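Local coordinates for gram-negative insecticidal protein (Chromobacterium piscinae, PDB 6FBM) that is an insecticidal toxin of the MACPF and beta-tripod families that probably acts, like many MACPF relatives, by forming pores in membranes, at residues 160-164 with 299-303; 148-152 with 165-169; 340-344 with 421-425. All coordinates share one frame; numbering follows the deposited sequence.

Contact 1. Residues 160-164 with 299-303; sequences AMELF and AFPEF
Phe164 and Phe303 meet where two short helices of the MACPF domain, 160-167 and 300-304, come into contact, an example of distant parts of a chain joined by packing, without a hydrogen bond or salt bridge between them. The aromatic part is a T-shaped pair: Phe164 turns its edge to the face of Phe303, with the ring planes at 78° and the centroids 5.6 Å apart. The Phe303 ring also takes an aliphatic contact, its CD1 lying 3.7 Å from CB of Phe164. Beyond the pair, the edge of the Phe164 ring faces the backbone between Ala299 and Phe300, and CE2 comes 4.4 Å from CD1 of Phe300, at the edge of that ring. Phe300 in turn makes edge-to-face contacts with Tyr98, Tyr170 and Trp284, which extends the aromatic cluster.

Met161 makes the remaining contacts, mostly apolar. It is bent at chi2 (-44°) and again at chi3, and the double bend carries its end across to the other helix. SD lies near the plane of the Phe303 ring, at its edge, and 3.8 Å from CA of that residue. The terminal methyl sits among several groups: Met161 CE is 3.8 Å from Ala299 CB, 3.7 Å from Glu302 CG and 3.4 Å from the carbonyl oxygen of Ala299.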
ATOM      1  N   ALA A 160      40.914  24.211  19.803  1.00 40.00           N
ATOM      2  CA  ALA A 160      40.243  24.371  18.511  1.00 39.48           C
ATOM      3  C   ALA A 160      40.085  23.079  17.695  1.00 37.13           C
ATOM      4  O   ALA A 160      39.013  22.811  17.152  1.00 36.81           O
ATOM      5  CB  ALA A 160      40.972  25.403  17.693  1.00 38.17           C
ATOM      6  N   MET A 161      41.156  22.286  17.617  1.00 37.37           N
ATOM      7  CA  MET A 161      41.121  21.048  16.830  1.00 41.80           C
ATOM      8  C   MET A 161      40.045  20.060  17.294  1.00 43.37           C
ATOM      9  O   MET A 161      39.367  19.440  16.477  1.00 46.07           O
ATOM     10  CB  MET A 161      42.500  20.348  16.817  1.00 42.32           C
ATOM     11  CG  MET A 161      43.562  20.959  15.909  1.00 45.31           C
ATOM     12  SD  MET A 161      43.067  21.466  14.235  1.00 42.14           S
ATOM     13  CE  MET A 161      42.726  23.210  14.604  1.00 38.80           C
ATOM     14  N   GLU A 162      39.905  19.907  18.604  1.00 43.49           N
ATOM     15  CA  GLU A 162      38.901  19.002  19.146  1.00 44.96           C
ATOM     16  C   GLU A 162      37.523  19.551  18.898  1.00 38.45           C
ATOM     17  O   GLU A 162      36.635  18.816  18.463  1.00 36.45           O
ATOM     18  CB  GLU A 162      39.074  18.795  20.650  1.00 50.43           C
ATOM     19  CG  GLU A 162      39.627  17.432  21.036  1.00 53.89           C
ATOM     20  CD  GLU A 162      38.757  16.780  22.088  1.00 58.27           C
ATOM     21  OE1 GLU A 162      39.248  16.497  23.202  1.00 60.80           O
ATOM     22  OE2 GLU A 162      37.525  16.610  21.831  1.00 64.70           O
ATOM     23  N   LEU A 163      37.360  20.834  19.200  1.00 32.96           N
ATOM     24  CA  LEU A 163      36.102  21.512  18.985  1.00 30.13           C
ATOM     25  C   LEU A 163      35.673  21.293  17.548  1.00 29.38           C
ATOM     26  O   LEU A 163      34.548  20.869  17.307  1.00 27.03           O
ATOM     27  CB  LEU A 163      36.212  23.006  19.289  1.00 28.93           C
ATOM     28  CG  LEU A 163      34.899  23.788  19.294  1.00 27.19           C
ATOM     29  CD1 LEU A 163      34.035  23.379  20.467  1.00 27.18           C
ATOM     30  CD2 LEU A 163      35.196  25.263  19.378  1.00 27.66           C
ATOM     31  N   PHE A 164      36.592  21.538  16.615  1.00 29.62           N
ATOM     32  CA  PHE A 164      36.304  21.369  15.196  1.00 31.31           C
ATOM     33  C   PHE A 164      36.033  19.920  14.785  1.00 34.02           C
ATOM     34  O   PHE A 164      35.172  19.693  13.933  1.00 35.49           O
ATOM     35  CB  PHE A 164      37.408  21.976  14.310  1.00 28.85           C
ATOM     36  CG  PHE A 164      37.538  23.482  14.394  1.00 26.77           C
ATOM     37  CD1 PHE A 164      36.501  24.296  14.858  1.00 26.74           C
ATOM     38  CD2 PHE A 164      38.712  24.091  13.971  1.00 25.63           C
ATOM     39  CE1 PHE A 164      36.652  25.677  14.923  1.00 26.36           C
ATOM     40  CE2 PHE A 164      38.854  25.466  14.020  1.00 25.86           C
ATOM     41  CZ  PHE A 164      37.827  26.260  14.497  1.00 25.90           C
ATOM     42  N   ALA A 299      42.897  29.069  14.423  1.00 30.69           N
ATOM     43  CA  ALA A 299      43.207  27.667  14.272  1.00 30.39           C
ATOM     44  C   ALA A 299      42.656  27.056  12.969  1.00 32.41           C
ATOM     45  O   ALA A 299      42.998  25.905  12.617  1.00 31.58           O
ATOM     46  CB  ALA A 299      42.700  26.911  15.476  1.00 29.80           C
ATOM     47  N   PHE A 300      41.822  27.804  12.237  1.00 32.71           N
ATOM     48  CA  PHE A 300      41.207  27.240  11.036  1.00 33.31           C
ATOM     49  C   PHE A 300      42.228  26.862   9.952  1.00 34.13           C
ATOM     50  O   PHE A 300      42.109  25.793   9.375  1.00 32.50           O
ATOM     51  CB  PHE A 300      40.108  28.143  10.495  1.00 33.64           C
ATOM     52  CG  PHE A 300      39.270  27.511   9.421  1.00 33.48           C
ATOM     53  CD1 PHE A 300      38.572  26.336   9.665  1.00 33.17           C
ATOM     54  CD2 PHE A 300      39.152  28.114   8.170  1.00 32.28           C
ATOM     55  CE1 PHE A 300      37.788  25.763   8.674  1.00 33.24           C
ATOM     56  CE2 PHE A 300      38.363  27.553   7.193  1.00 32.18           C
ATOM     57  CZ  PHE A 300      37.686  26.369   7.432  1.00 33.08           C
ATOM     58  N   PRO A 301      43.251  27.711   9.696  1.00 35.18           N
ATOM     59  CA  PRO A 301      44.270  27.292   8.731  1.00 34.24           C
ATOM     60  C   PRO A 301      44.897  25.944   8.992  1.00 34.29           C
ATOM     61  O   PRO A 301      45.091  25.170   8.036  1.00 32.23           O
ATOM     62  CB  PRO A 301      45.313  28.397   8.819  1.00 35.28           C
ATOM     63  CG  PRO A 301      44.525  29.617   9.174  1.00 34.85           C
ATOM     64  CD  PRO A 301      43.361  29.158   9.997  1.00 34.89           C
ATOM     65  N   GLU A 302      45.214  25.636  10.249  1.00 35.08           N
ATOM     66  CA  GLU A 302      45.826  24.320  10.539  1.00 36.24           C
ATOM     67  C   GLU A 302      44.809  23.193  10.431  1.00 34.44           C
ATOM     68  O   GLU A 302      45.154  22.123   9.929  1.00 32.75           O
ATOM     69  CB  GLU A 302      46.653  24.263  11.852  1.00 40.53           C
ATOM     70  CG  GLU A 302      45.886  24.408  13.165  1.00 46.12           C
ATOM     71  CD  GLU A 302      46.522  23.687  14.354  1.00 49.05           C
ATOM     72  OE1 GLU A 302      47.060  22.573  14.172  1.00 51.20           O
ATOM     73  OE2 GLU A 302      46.416  24.225  15.488  1.00 50.37           O
ATOM     74  N   PHE A 303      43.560  23.425  10.840  1.00 34.52           N
ATOM     75  CA  PHE A 303      42.502  22.443  10.590  1.00 34.30           C
ATOM     76  C   PHE A 303      42.425  22.075   9.100  1.00 33.77           C
ATOM     77  O   PHE A 303      42.271  20.905   8.758  1.00 36.34           O
ATOM     78  CB  PHE A 303      41.129  22.955  11.080  1.00 32.35           C
ATOM     79  CG  PHE A 303      40.001  22.004  10.812  1.00 30.11           C
ATOM     80  CD1 PHE A 303      39.742  20.941  11.666  1.00 29.80           C
ATOM     81  CD2 PHE A 303      39.207  22.158   9.688  1.00 30.02           C
ATOM     82  CE1 PHE A 303      38.704  20.051  11.403  1.00 30.58           C
ATOM     83  CE2 PHE A 303      38.169  21.268   9.404  1.00 30.78           C
ATOM     84  CZ  PHE A 303      37.899  20.226  10.285  1.00 31.07           C
TER

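Contact 2. Residues 148-152 with 165-169; sequences DFRDD and KRYGP
Phe149 drives its edge into the face of Tyr167, so that the two rings form an inclined edge-to-face pair with planes at 51° and centroids 4.7 Å apart. Phe149 CD1 stands 3.3 Å above the plane of the Tyr167 ring, over its centre. With chi1 of Phe149 at 176°, CG lies opposite the backbone N, a setting that brings the ring over its partner. The two side chains run past one another, pointing opposite ways.

At the far end of the tyrosine, the hydroxyl is a donor: Tyr167 OH donates a 2.7 Å hydrogen bond to Asp152 OD2. The oxygen is met on its anti side, 29° out of the carboxylate plane, and it lies at the edge of the tyrosine ring. The same OD2 sits over one face of the Arg166 guanidinium, 3.3 Å from NE. That salt bridge works through charge, since no N-H points at the oxygen; Arg166 also pairs with Glu162 through NH1.

The contact closes the pair of consecutive helices 147-154 and 160-167. Phe149 is backed by Leu40, Ile283 and Leu286, and beyond Gly168 the chain leads through Pro169, bonded by its backbone to Ile283, into strand 170-177.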
ATOM      1  N   ASP A 148      26.103  20.890  25.885  1.00 40.31           N
ATOM      2  CA  ASP A 148      27.507  20.451  25.772  1.00 42.01           C
ATOM      3  C   ASP A 148      28.296  21.211  24.688  1.00 40.30           C
ATOM      4  O   ASP A 148      29.498  21.449  24.851  1.00 40.03           O
ATOM      5  CB  ASP A 148      27.726  18.915  25.711  1.00 47.12           C
ATOM      6  CG  ASP A 148      26.636  18.150  24.942  1.00 55.13           C
ATOM      7  OD1 ASP A 148      26.089  18.676  23.946  1.00 58.00           O
ATOM      8  OD2 ASP A 148      26.332  17.011  25.357  1.00 61.46           O
ATOM      9  N   PHE A 149      27.619  21.635  23.618  1.00 38.71           N
ATOM     10  CA  PHE A 149      28.262  22.466  22.620  1.00 36.49           C
ATOM     11  C   PHE A 149      28.633  23.818  23.228  1.00 36.84           C
ATOM     12  O   PHE A 149      29.772  24.252  23.076  1.00 37.25           O
ATOM     13  CB  PHE A 149      27.404  22.616  21.361  1.00 34.44           C
ATOM     14  CG  PHE A 149      27.983  23.559  20.332  1.00 32.39           C
ATOM     15  CD1 PHE A 149      29.273  23.385  19.867  1.00 32.15           C
ATOM     16  CD2 PHE A 149      27.228  24.605  19.827  1.00 30.77           C
ATOM     17  CE1 PHE A 149      29.805  24.243  18.926  1.00 32.87           C
ATOM     18  CE2 PHE A 149      27.749  25.462  18.876  1.00 31.58           C
ATOM     19  CZ  PHE A 149      29.034  25.283  18.427  1.00 32.04           C
ATOM     20  N   ARG A 150      27.698  24.463  23.932  1.00 36.18           N
ATOM     21  CA  ARG A 150      28.012  25.712  24.639  1.00 37.90           C
ATOM     22  C   ARG A 150      29.230  25.562  25.557  1.00 37.89           C
ATOM     23  O   ARG A 150      30.108  26.434  25.563  1.00 36.79           O
ATOM     24  CB  ARG A 150      26.817  26.243  25.457  1.00 40.20           C
ATOM     25  CG  ARG A 150      27.123  27.515  26.265  1.00 42.97           C
ATOM     26  CD  ARG A 150      26.018  27.964  27.209  1.00 46.29           C
ATOM     27  NE  ARG A 150      24.802  28.287  26.468  1.00 49.26           N
ATOM     28  CZ  ARG A 150      24.626  29.371  25.693  1.00 52.68           C
ATOM     29  NH1 ARG A 150      25.598  30.304  25.536  1.00 48.28           N
ATOM     30  NH2 ARG A 150      23.455  29.516  25.053  1.00 52.38           N
ATOM     31  N   ASP A 151      29.278  24.470  26.330  1.00 37.01           N
ATOM     32  CA  ASP A 151      30.367  24.263  27.284  1.00 39.84           C
ATOM     33  C   ASP A 151      31.690  24.128  26.531  1.00 39.58           C
ATOM     34  O   ASP A 151      32.625  24.887  26.815  1.00 38.43           O
ATOM     35  CB  ASP A 151      30.095  23.084  28.234  1.00 38.98           C
ATOM     36  CG  ASP A 151      28.967  23.405  29.270  1.00 41.87           C
ATOM     37  OD1 ASP A 151      28.549  24.580  29.419  1.00 39.88           O
ATOM     38  OD2 ASP A 151      28.459  22.485  29.958  1.00 45.29           O
ATOM     39  N   ASP A 152      31.732  23.237  25.537  1.00 37.64           N
ATOM     40  CA  ASP A 152      32.955  23.015  24.753  1.00 37.78           C
ATOM     41  C   ASP A 152      33.391  24.256  24.000  1.00 36.72           C
ATOM     42  O   ASP A 152      34.565  24.636  24.059  1.00 36.87           O
ATOM     43  CB  ASP A 152      32.790  21.846  23.762  1.00 39.15           C
ATOM     44  CG  ASP A 152      32.725  20.503  24.449  1.00 38.63           C
ATOM     45  OD1 ASP A 152      33.161  20.428  25.603  1.00 40.81           O
ATOM     46  OD2 ASP A 152      32.242  19.521  23.848  1.00 38.20           O
ATOM     47  N   LYS A 165      36.748  18.962  15.368  1.00 38.54           N
ATOM     48  CA  LYS A 165      36.442  17.539  15.130  1.00 45.21           C
ATOM     49  C   LYS A 165      35.044  17.172  15.650  1.00 45.41           C
ATOM     50  O   LYS A 165      34.250  16.558  14.927  1.00 47.57           O
ATOM     51  CB  LYS A 165      37.529  16.629  15.730  1.00 51.40           C
ATOM     52  CG  LYS A 165      37.274  15.126  15.595  1.00 56.23           C
ATOM     53  CD  LYS A 165      36.819  14.478  16.892  1.00 58.80           C
ATOM     54  CE  LYS A 165      37.095  12.966  16.857  1.00 57.87           C
ATOM     55  NZ  LYS A 165      38.529  12.565  16.925  1.00 55.60           N
ATOM     56  N   ARG A 166      34.741  17.566  16.885  1.00 42.86           N
ATOM     57  CA  ARG A 166      33.453  17.244  17.518  1.00 39.26           C
ATOM     58  C   ARG A 166      32.244  17.861  16.805  1.00 35.67           C
ATOM     59  O   ARG A 166      31.235  17.192  16.607  1.00 36.67           O
ATOM     60  CB  ARG A 166      33.418  17.703  18.967  1.00 43.26           C
ATOM     61  CG  ARG A 166      34.221  16.883  19.956  1.00 48.01           C
ATOM     62  CD  ARG A 166      34.228  17.563  21.319  1.00 52.07           C
ATOM     63  NE  ARG A 166      33.461  16.840  22.358  1.00 58.44           N
ATOM     64  CZ  ARG A 166      33.936  16.357  23.508  1.00 61.93           C
ATOM     65  NH1 ARG A 166      35.175  16.591  23.888  1.00 63.06           N
ATOM     66  NH2 ARG A 166      33.117  15.716  24.331  1.00 62.91           N
ATOM     67  N   TYR A 167      32.348  19.133  16.441  1.00 31.95           N
ATOM     68  CA  TYR A 167      31.196  19.904  15.997  1.00 30.74           C
ATOM     69  C   TYR A 167      31.216  20.363  14.543  1.00 27.78           C
ATOM     70  O   TYR A 167      30.166  20.731  14.008  1.00 29.65           O
ATOM     71  CB  TYR A 167      31.027  21.114  16.921  1.00 32.40           C
ATOM     72  CG  TYR A 167      30.783  20.687  18.343  1.00 33.74           C
ATOM     73  CD1 TYR A 167      29.545  20.167  18.725  1.00 32.98           C
ATOM     74  CD2 TYR A 167      31.791  20.756  19.289  1.00 33.19           C
ATOM     75  CE1 TYR A 167      29.325  19.750  20.025  1.00 33.40           C
ATOM     76  CE2 TYR A 167      31.579  20.329  20.580  1.00 33.96           C
ATOM     77  CZ  TYR A 167      30.347  19.817  20.942  1.00 33.70           C
ATOM     78  OH  TYR A 167      30.131  19.410  22.230  1.00 34.37           O
ATOM     79  N   GLY A 168      32.384  20.332  13.914  1.00 24.96           N
ATOM     80  CA  GLY A 168      32.602  21.007  12.639  1.00 24.96           C
ATOM     81  C   GLY A 168      32.954  22.469  12.847  1.00 23.74           C
ATOM     82  O   GLY A 168      32.432  23.106  13.763  1.00 24.36           O
ATOM     83  N   PRO A 169      33.842  23.015  12.016  1.00 23.09           N
ATOM     84  CA  PRO A 169      34.167  24.434  12.151  1.00 21.79           C
ATOM     85  C   PRO A 169      33.069  25.368  11.625  1.00 20.78           C
ATOM     86  O   PRO A 169      33.032  26.544  12.017  1.00 19.55           O
ATOM     87  CB  PRO A 169      35.428  24.584  11.307  1.00 22.38           C
ATOM     88  CG  PRO A 169      35.283  23.530  10.246  1.00 23.51           C
ATOM     89  CD  PRO A 169      34.540  22.383  10.875  1.00 23.69           C
TER

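Contact 3. Residues 340-344 with 421-425; sequences DLAVF and VMMLA
Met422 meets Leu341 and Val343 at the interface between two layers of beta structure, the antiparallel sheet that contains strand 342-346 and the one that contains strand 421-426; Leu341 lies just before the first of these strands. Such face-to-face packing of sheets through apolar side chains is consistent with the beta-tripod part of this toxin.

Followed outward, the methionine touches both partners in turn. Its CB lies 3.9 Å from Val343 CG1. CG comes next, 3.8 Å from that same methyl and 3.9 Å from Leu341 CD2, so it touches both residues. The chain then folds at chi2 (-60°) and chi3 (-61°) rather than running straight on, and this curl brings the terminal methyl round to the leucine: Met422 CE ends 4.0 Å from Leu341 CD2. Leu469, on strand 468-473, touches both Met422 and Leu341, and Cys406 and Phe483 also border the methionine.

Leu424, two residues further along the strand, repeats the theme. It crosses Leu341 at about a right angle, CD1 resting 3.9 Å from Leu341 CD2, but reaches toward Val343 tip to tip. In that last meeting Leu424 CD1 stands 4.1 Å from Val343 CG2.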
ATOM      1  N   ASP A 340      77.219  18.853 -48.602  1.00 16.74           N
ATOM      2  CA  ASP A 340      76.500  17.593 -48.657  1.00 16.28           C
ATOM      3  C   ASP A 340      75.401  17.658 -47.581  1.00 15.14           C
ATOM      4  O   ASP A 340      75.599  18.227 -46.510  1.00 14.06           O
ATOM      5  CB  ASP A 340      77.433  16.412 -48.333  1.00 17.16           C
ATOM      6  CG  ASP A 340      78.489  16.135 -49.401  1.00 18.00           C
ATOM      7  OD1 ASP A 340      78.208  16.273 -50.608  1.00 17.86           O
ATOM      8  OD2 ASP A 340      79.607  15.697 -48.998  1.00 19.95           O
ATOM      9  N   LEU A 341      74.252  17.060 -47.873  1.00 14.21           N
ATOM     10  CA  LEU A 341      73.158  16.921 -46.922  1.00 13.81           C
ATOM     11  C   LEU A 341      72.648  15.504 -46.989  1.00 13.04           C
ATOM     12  O   LEU A 341      72.375  15.001 -48.064  1.00 12.31           O
ATOM     13  CB  LEU A 341      71.984  17.833 -47.280  1.00 14.00           C
ATOM     14  CG  LEU A 341      70.743  17.742 -46.396  1.00 14.16           C
ATOM     15  CD1 LEU A 341      71.083  18.121 -44.964  1.00 14.42           C
ATOM     16  CD2 LEU A 341      69.663  18.644 -46.958  1.00 14.64           C
ATOM     17  N   ALA A 342      72.526  14.871 -45.830  1.00 12.38           N
ATOM     18  CA  ALA A 342      71.771  13.651 -45.716  1.00 11.87           C
ATOM     19  C   ALA A 342      70.786  13.823 -44.542  1.00 11.57           C
ATOM     20  O   ALA A 342      71.082  14.509 -43.538  1.00 11.68           O
ATOM     21  CB  ALA A 342      72.689  12.478 -45.504  1.00 11.92           C
ATOM     22  N   VAL A 343      69.610  13.214 -44.706  1.00 10.29           N
ATOM     23  CA  VAL A 343      68.583  13.256 -43.699  1.00  9.89           C
ATOM     24  C   VAL A 343      68.132  11.863 -43.377  1.00  9.47           C
ATOM     25  O   VAL A 343      68.225  10.948 -44.191  1.00  9.60           O
ATOM     26  CB  VAL A 343      67.375  14.112 -44.112  1.00 10.14           C
ATOM     27  CG1 VAL A 343      67.778  15.581 -44.198  1.00 10.17           C
ATOM     28  CG2 VAL A 343      66.751  13.620 -45.423  1.00 10.13           C
ATOM     29  N   PHE A 344      67.656  11.706 -42.156  1.00  9.72           N
ATOM     30  CA  PHE A 344      67.302  10.407 -41.631  1.00  9.67           C
ATOM     31  C   PHE A 344      65.990  10.521 -40.858  1.00  9.74           C
ATOM     32  O   PHE A 344      65.824  11.443 -40.061  1.00 10.10           O
ATOM     33  CB  PHE A 344      68.437   9.856 -40.730  1.00  9.63           C
ATOM     34  CG  PHE A 344      69.721   9.572 -41.461  1.00  9.42           C
ATOM     35  CD1 PHE A 344      70.576  10.609 -41.854  1.00  9.43           C
ATOM     36  CD2 PHE A 344      70.095   8.276 -41.736  1.00  9.68           C
ATOM     37  CE1 PHE A 344      71.741  10.354 -42.530  1.00  9.63           C
ATOM     38  CE2 PHE A 344      71.288   7.999 -42.402  1.00  9.72           C
ATOM     39  CZ  PHE A 344      72.115   9.043 -42.804  1.00 10.02           C
ATOM     40  N   VAL A 421      61.312  18.522 -42.776  1.00 10.23           N
ATOM     41  CA  VAL A 421      61.607  17.315 -43.518  1.00 10.41           C
ATOM     42  C   VAL A 421      62.097  17.706 -44.895  1.00 10.78           C
ATOM     43  O   VAL A 421      61.419  18.449 -45.615  1.00 11.39           O
ATOM     44  CB  VAL A 421      60.333  16.482 -43.683  1.00 10.19           C
ATOM     45  CG1 VAL A 421      60.589  15.285 -44.571  1.00  9.88           C
ATOM     46  CG2 VAL A 421      59.800  16.065 -42.314  1.00 10.28           C
ATOM     47  N   MET A 422      63.271  17.222 -45.259  1.00 11.28           N
ATOM     48  CA  MET A 422      63.809  17.435 -46.589  1.00 11.56           C
ATOM     49  C   MET A 422      63.356  16.298 -47.463  1.00 12.02           C
ATOM     50  O   MET A 422      63.298  15.163 -47.019  1.00 11.71           O
ATOM     51  CB  MET A 422      65.332  17.442 -46.573  1.00 11.30           C
ATOM     52  CG  MET A 422      65.940  18.527 -45.725  1.00 11.05           C
ATOM     53  SD  MET A 422      65.502  20.185 -46.204  1.00 10.22           S
ATOM     54  CE  MET A 422      66.134  20.286 -47.860  1.00 10.23           C
ATOM     55  N   MET A 423      63.064  16.635 -48.713  1.00 13.36           N
ATOM     56  CA  MET A 423      62.771  15.682 -49.766  1.00 14.37           C
ATOM     57  C   MET A 423      63.812  15.934 -50.847  1.00 14.86           C
ATOM     58  O   MET A 423      63.807  16.995 -51.474  1.00 16.52           O
ATOM     59  CB  MET A 423      61.349  15.889 -50.305  1.00 14.54           C
ATOM     60  CG  MET A 423      60.247  15.635 -49.279  1.00 14.77           C
ATOM     61  SD  MET A 423      60.155  13.944 -48.658  1.00 14.82           S
ATOM     62  CE  MET A 423      59.448  13.069 -50.054  1.00 13.54           C
ATOM     63  N   LEU A 424      64.693  14.961 -51.048  1.00 15.09           N
ATOM     64  CA  LEU A 424      65.923  15.145 -51.805  1.00 14.61           C
ATOM     65  C   LEU A 424      66.014  14.133 -52.952  1.00 15.92           C
ATOM     66  O   LEU A 424      65.839  12.926 -52.746  1.00 14.79           O
ATOM     67  CB  LEU A 424      67.131  14.997 -50.889  1.00 13.85           C
ATOM     68  CG  LEU A 424      67.187  15.925 -49.666  1.00 13.77           C
ATOM     69  CD1 LEU A 424      68.287  15.494 -48.703  1.00 13.51           C
ATOM     70  CD2 LEU A 424      67.392  17.375 -50.029  1.00 13.36           C
ATOM     71  N   ALA A 425      66.237  14.655 -54.163  1.00 17.33           N
ATOM     72  CA  ALA A 425      66.509  13.882 -55.362  1.00 19.65           C
ATOM     73  C   ALA A 425      65.246  13.186 -55.831  1.00 21.74           C
ATOM     74  O   ALA A 425      65.251  11.984 -56.121  1.00 21.22           O
ATOM     75  CB  ALA A 425      67.649  12.897 -55.139  1.00 19.26           C
TER

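In the fold
Contacts 1 and 2 adjoin, their centres 11 Å apart, and share helix 160-167: its earlier residues turn to 299-303, its last ones to 148-152. Their segments alternate along the chain. Pro169 is one meeting point, with its CG 3.7 Å from Phe300 CE1 and its CA 3.6 Å from Phe164 CD1; another is Leu163 CD1, 3.7 Å from the backbone C of Asp152. Contact 3 belongs to the other end of the molecule, across the chain's centre, its own centre about 68 Å from that of contact 1 and about 77 Å from that of contact 2. The example thus pairs helix packing in the MACPF part with sheet packing in a separate beta region.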